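Local coordinates for putative immunoglobulin A1 protease (Bacteroides ovatus, PDB 3N6Z), which is a putative immunoglobulin A1 protease, probably a hydrolase, of unestablished substrate and mechanism, at residues A[97-102]-A[162-167]; A[217-220]-A[225-228]. All coordinates share one frame; numbering follows the deposited sequence.

How the interactions relate
Both contacts lie in a solenoid of short parallel strands that has the build of a parallel beta-helix. Interaction 1 (97-102 with 162-167) closes along the chain before interaction 2 (217-220 with 225-228) opens. Their centres are 21 Å apart and their nearest atoms about 9 Å apart, so they do not touch. Strands 100-105, 166-169 and 224-227 all belong to the same large set of parallel-paired strands, while strand 218-221 lies in a separate five-stranded parallel sheet. Interaction 1 joins parts of the chain 60 residues apart, at the surface. Interaction 2 is local, across a corner between neighbouring strands, and is partly buried. The first thus bridges non-adjacent turns; the second packs a single corner.

Interaction 1 (A[97-102]-A[162-167]); sequences PYEIDF and GNKTGR
The backbones of 97-102 and 162-167 stay well apart, with the CA atoms of E99 and K164 nearest at 7.5 Å, so side chains and water make the contact. It is a surface contact in a beta-helical solenoid, between the lead-in to strand 100-105 and the short 3-10 turn before strand 166-169. Strand 125-131 pairs in parallel with both strands and lies between them. E99 reaches across with its carboxylate, on a chain extended beyond CG. K164 bends at its second torsion (chi2 -49°), which brings its ammonium back toward E99. The two side chains meet at about a right angle. K164 NZ forms a salt bridge with E99 OE2 at 2.7 Å; OE2 accepts through its anti lone pair, away from OE1. The other carboxylate oxygen, E99 OE1, rests 3.4 Å from N163 CB. The carboxylate and the N163 amide are turned 53° apart and do not bond directly. One water instead donates to E99 OE2 and accepts from N163 ND2. A second water lies between E99 OE1 and the N163 carbonyl oxygen. The two carboxylate oxygens are thus met by an ammonium and, at least in part, by two waters, which probably limits rotation of the group. N163 OD1 turns to Q197 outside the contact. Within the turn, T165 OG1 donates to the G162 carbonyl oxygen and accepts from R167 NH1, whose guanidinium also pairs with D129. At the far end, a third water accepts from K164 NZ at 2.9 Å and lies near the P97 carbonyl oxygen.

Interaction 2 (A[217-220]-A[225-228]); sequences GGKA and GRKV. With SO4 (sulfate ion), chain C.
G225 touches K219 first: its CA lies 3.3 Å from K219 O, and its carbonyl oxygen sits 3.5 Å from K219 CB. R226 comes next. Its chain runs straight from CG to NE, with CG anti to the backbone N (chi1 178°). It lies alongside K219, pointing the same way, and the aliphatic parts meet at K219 CD and R226 CD, 3.6 Å apart. The polar ends then diverge. K219 bends at its last torsion and gives NZ to G217 O at 2.8 Å, and to G181 outside the contact. The R226 guanidinium grips a sulfate, probably from the crystallisation liquor, at its edge: NH1 to O4 is 2.8 Å and nearly straight at 166°, while NH2 to O3 is 3.0 Å. NH2 also pairs with D258. With an alanine here, D258 and the sulfate would probably lose this partner, and K219 CD its packing surface. V228 CG1 packs on one guanidinium face, offset toward the rim. Such a turn of the chain at G225, between strands of different faces, is characteristic of a parallel beta-helix corner.

Interaction 1 (A[97-102]-A[162-167])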
# COMPACT_ATOMS: atom_id res chain seq x y z
N PRO A 97 11.64 -2.26 15.56
CA PRO A 97 11.04 -2.31 16.90
C PRO A 97 9.89 -1.33 17.19
O PRO A 97 9.28 -1.43 18.24
CB PRO A 97 12.25 -1.95 17.80
CG PRO A 97 13.01 -0.94 16.96
CD PRO A 97 12.96 -1.60 15.59
N TYR A 98 9.62 -0.39 16.28
CA TYR A 98 8.71 0.72 16.56
C TYR A 98 7.31 0.46 16.02
O TYR A 98 7.10 0.54 14.81
CB TYR A 98 9.26 1.98 15.90
CG TYR A 98 10.64 2.38 16.37
CD1 TYR A 98 10.94 2.50 17.73
CD2 TYR A 98 11.64 2.66 15.47
CE1 TYR A 98 12.19 2.90 18.16
CE2 TYR A 98 12.88 3.07 15.88
CZ TYR A 98 13.17 3.19 17.23
OH TYR A 98 14.40 3.61 17.67
N GLU A 99 6.35 0.24 16.92
CA GLU A 99 4.95 0.13 16.57
C GLU A 99 4.36 1.54 16.47
O GLU A 99 4.71 2.44 17.25
CB GLU A 99 4.19 -0.69 17.61
CG GLU A 99 4.66 -2.14 17.69
CD GLU A 99 4.14 -2.86 18.90
OE1 GLU A 99 3.02 -2.53 19.36
OE2 GLU A 99 4.85 -3.78 19.37
N ILE A 100 3.44 1.71 15.52
CA ILE A 100 2.89 3.02 15.19
C ILE A 100 1.39 2.96 14.95
O ILE A 100 0.89 2.03 14.31
CB ILE A 100 3.58 3.62 13.93
CG1 ILE A 100 5.07 3.84 14.17
CG2 ILE A 100 2.88 4.92 13.47
CD1 ILE A 100 5.89 4.13 12.90
N ASP A 101 0.68 3.91 15.53
CA ASP A 101 -0.72 4.20 15.20
C ASP A 101 -0.73 5.57 14.54
O ASP A 101 -0.36 6.55 15.16
CB ASP A 101 -1.62 4.18 16.44
CG ASP A 101 -3.07 4.26 16.08
OD1 ASP A 101 -3.54 5.39 15.86
OD2 ASP A 101 -3.73 3.21 15.98
N PHE A 102 -1.17 5.62 13.29
CA PHE A 102 -1.18 6.84 12.51
C PHE A 102 -2.59 7.09 11.96
O PHE A 102 -3.15 6.24 11.27
CB PHE A 102 -0.18 6.73 11.34
CG PHE A 102 0.03 8.03 10.59
CD1 PHE A 102 -0.82 8.40 9.57
CD2 PHE A 102 1.05 8.89 10.95
CE1 PHE A 102 -0.65 9.59 8.88
CE2 PHE A 102 1.23 10.07 10.31
CZ PHE A 102 0.38 10.41 9.25
N GLY A 162 0.75 -10.41 18.34
CA GLY A 162 -0.16 -9.82 17.37
C GLY A 162 0.02 -8.34 17.16
O GLY A 162 -0.44 -7.78 16.15
N ASN A 163 0.73 -7.67 18.08
CA ASN A 163 1.07 -6.26 17.89
C ASN A 163 2.03 -6.03 16.73
O ASN A 163 2.22 -4.88 16.33
CB ASN A 163 1.63 -5.67 19.18
CG ASN A 163 0.60 -5.56 20.29
OD1 ASN A 163 -0.62 -5.56 20.05
ND2 ASN A 163 1.10 -5.41 21.51
N LYS A 164 2.58 -7.11 16.14
CA LYS A 164 3.44 -7.01 14.97
C LYS A 164 2.70 -7.15 13.64
O LYS A 164 3.32 -7.00 12.57
CB LYS A 164 4.59 -8.03 15.10
CG LYS A 164 5.41 -7.85 16.41
CD LYS A 164 5.85 -6.42 16.69
CE LYS A 164 6.79 -6.28 17.84
NZ LYS A 164 7.09 -4.83 18.17
N THR A 165 1.39 -7.39 13.67
CA THR A 165 0.57 -7.31 12.46
C THR A 165 0.37 -5.82 12.11
O THR A 165 0.61 -4.94 12.93
CB THR A 165 -0.83 -8.00 12.66
OG1 THR A 165 -1.52 -7.34 13.74
CG2 THR A 165 -0.68 -9.50 12.97
N GLY A 166 -0.07 -5.57 10.90
CA GLY A 166 -0.30 -4.20 10.44
C GLY A 166 -1.48 -4.07 9.53
O GLY A 166 -1.78 -4.98 8.77
N ARG A 167 -2.18 -2.92 9.62
CA ARG A 167 -3.37 -2.66 8.83
C ARG A 167 -3.31 -1.26 8.23
O ARG A 167 -2.89 -0.30 8.91
CB ARG A 167 -4.60 -2.77 9.69
CG ARG A 167 -4.83 -4.19 10.23
CD ARG A 167 -5.64 -4.23 11.50
NE ARG A 167 -4.91 -3.62 12.61
CZ ARG A 167 -3.90 -4.20 13.27
NH1 ARG A 167 -3.55 -5.44 13.03
NH2 ARG A 167 -3.23 -3.50 14.19
O HOH W 1 9.50 -3.96 19.62
O HOH W 2 0.85 -2.62 17.30
O HOH W 3 4.10 -5.34 21.46

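Interaction 2 (A[217-220]-A[225-228])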
# COMPACT_ATOMS: atom_id res chain seq x y z
N GLY A 217 12.15 -12.70 -10.84
CA GLY A 217 11.33 -12.83 -9.66
C GLY A 217 10.57 -11.57 -9.25
O GLY A 217 10.27 -11.37 -8.07
N GLY A 218 10.25 -10.71 -10.20
CA GLY A 218 9.44 -9.53 -9.92
C GLY A 218 8.08 -9.89 -9.36
O GLY A 218 7.51 -10.94 -9.68
N LYS A 219 7.54 -8.98 -8.55
CA LYS A 219 6.24 -9.15 -7.88
C LYS A 219 5.59 -7.77 -7.79
O LYS A 219 5.80 -7.04 -6.83
CB LYS A 219 6.41 -9.77 -6.50
CG LYS A 219 7.24 -11.06 -6.43
CD LYS A 219 7.58 -11.46 -4.99
CE LYS A 219 8.81 -12.36 -4.92
NZ LYS A 219 10.05 -11.64 -5.34
N ALA A 220 4.84 -7.41 -8.83
CA ALA A 220 4.27 -6.06 -8.96
C ALA A 220 2.75 -6.11 -8.87
O ALA A 220 2.10 -6.88 -9.58
CB ALA A 220 4.69 -5.40 -10.26
N GLY A 225 2.69 -5.78 -3.68
CA GLY A 225 3.53 -6.63 -4.51
C GLY A 225 3.46 -8.10 -4.21
O GLY A 225 3.29 -8.93 -5.12
N ARG A 226 3.55 -8.43 -2.92
CA ARG A 226 3.78 -9.78 -2.47
C ARG A 226 2.98 -10.03 -1.19
O ARG A 226 2.82 -9.12 -0.37
CB ARG A 226 5.29 -9.94 -2.23
CG ARG A 226 5.76 -11.28 -1.71
CD ARG A 226 7.24 -11.18 -1.37
NE ARG A 226 7.74 -12.45 -0.86
CZ ARG A 226 8.86 -12.59 -0.16
NH1 ARG A 226 9.66 -11.54 0.04
NH2 ARG A 226 9.19 -13.79 0.32
N LYS A 227 2.53 -11.26 -1.00
CA LYS A 227 1.88 -11.74 0.21
C LYS A 227 2.67 -12.88 0.82
O LYS A 227 2.95 -13.88 0.14
CB LYS A 227 0.47 -12.23 -0.14
CG LYS A 227 -0.28 -12.84 1.03
CD LYS A 227 -0.61 -11.85 2.15
CE LYS A 227 -1.44 -12.45 3.28
NZ LYS A 227 -0.83 -13.64 3.93
N VAL A 228 2.97 -12.74 2.11
CA VAL A 228 3.66 -13.76 2.89
C VAL A 228 2.81 -14.23 4.06
O VAL A 228 1.92 -13.51 4.53
CB VAL A 228 5.06 -13.29 3.37
CG1 VAL A 228 5.92 -12.89 2.15
CG2 VAL A 228 4.98 -12.18 4.40
S SO4 C . 12.28 -13.41 2.23
O1 SO4 C . 12.97 -12.91 3.42
O2 SO4 C . 13.11 -14.38 1.51
O3 SO4 C . 11.04 -14.07 2.64
O4 SO4 C . 12.03 -12.28 1.36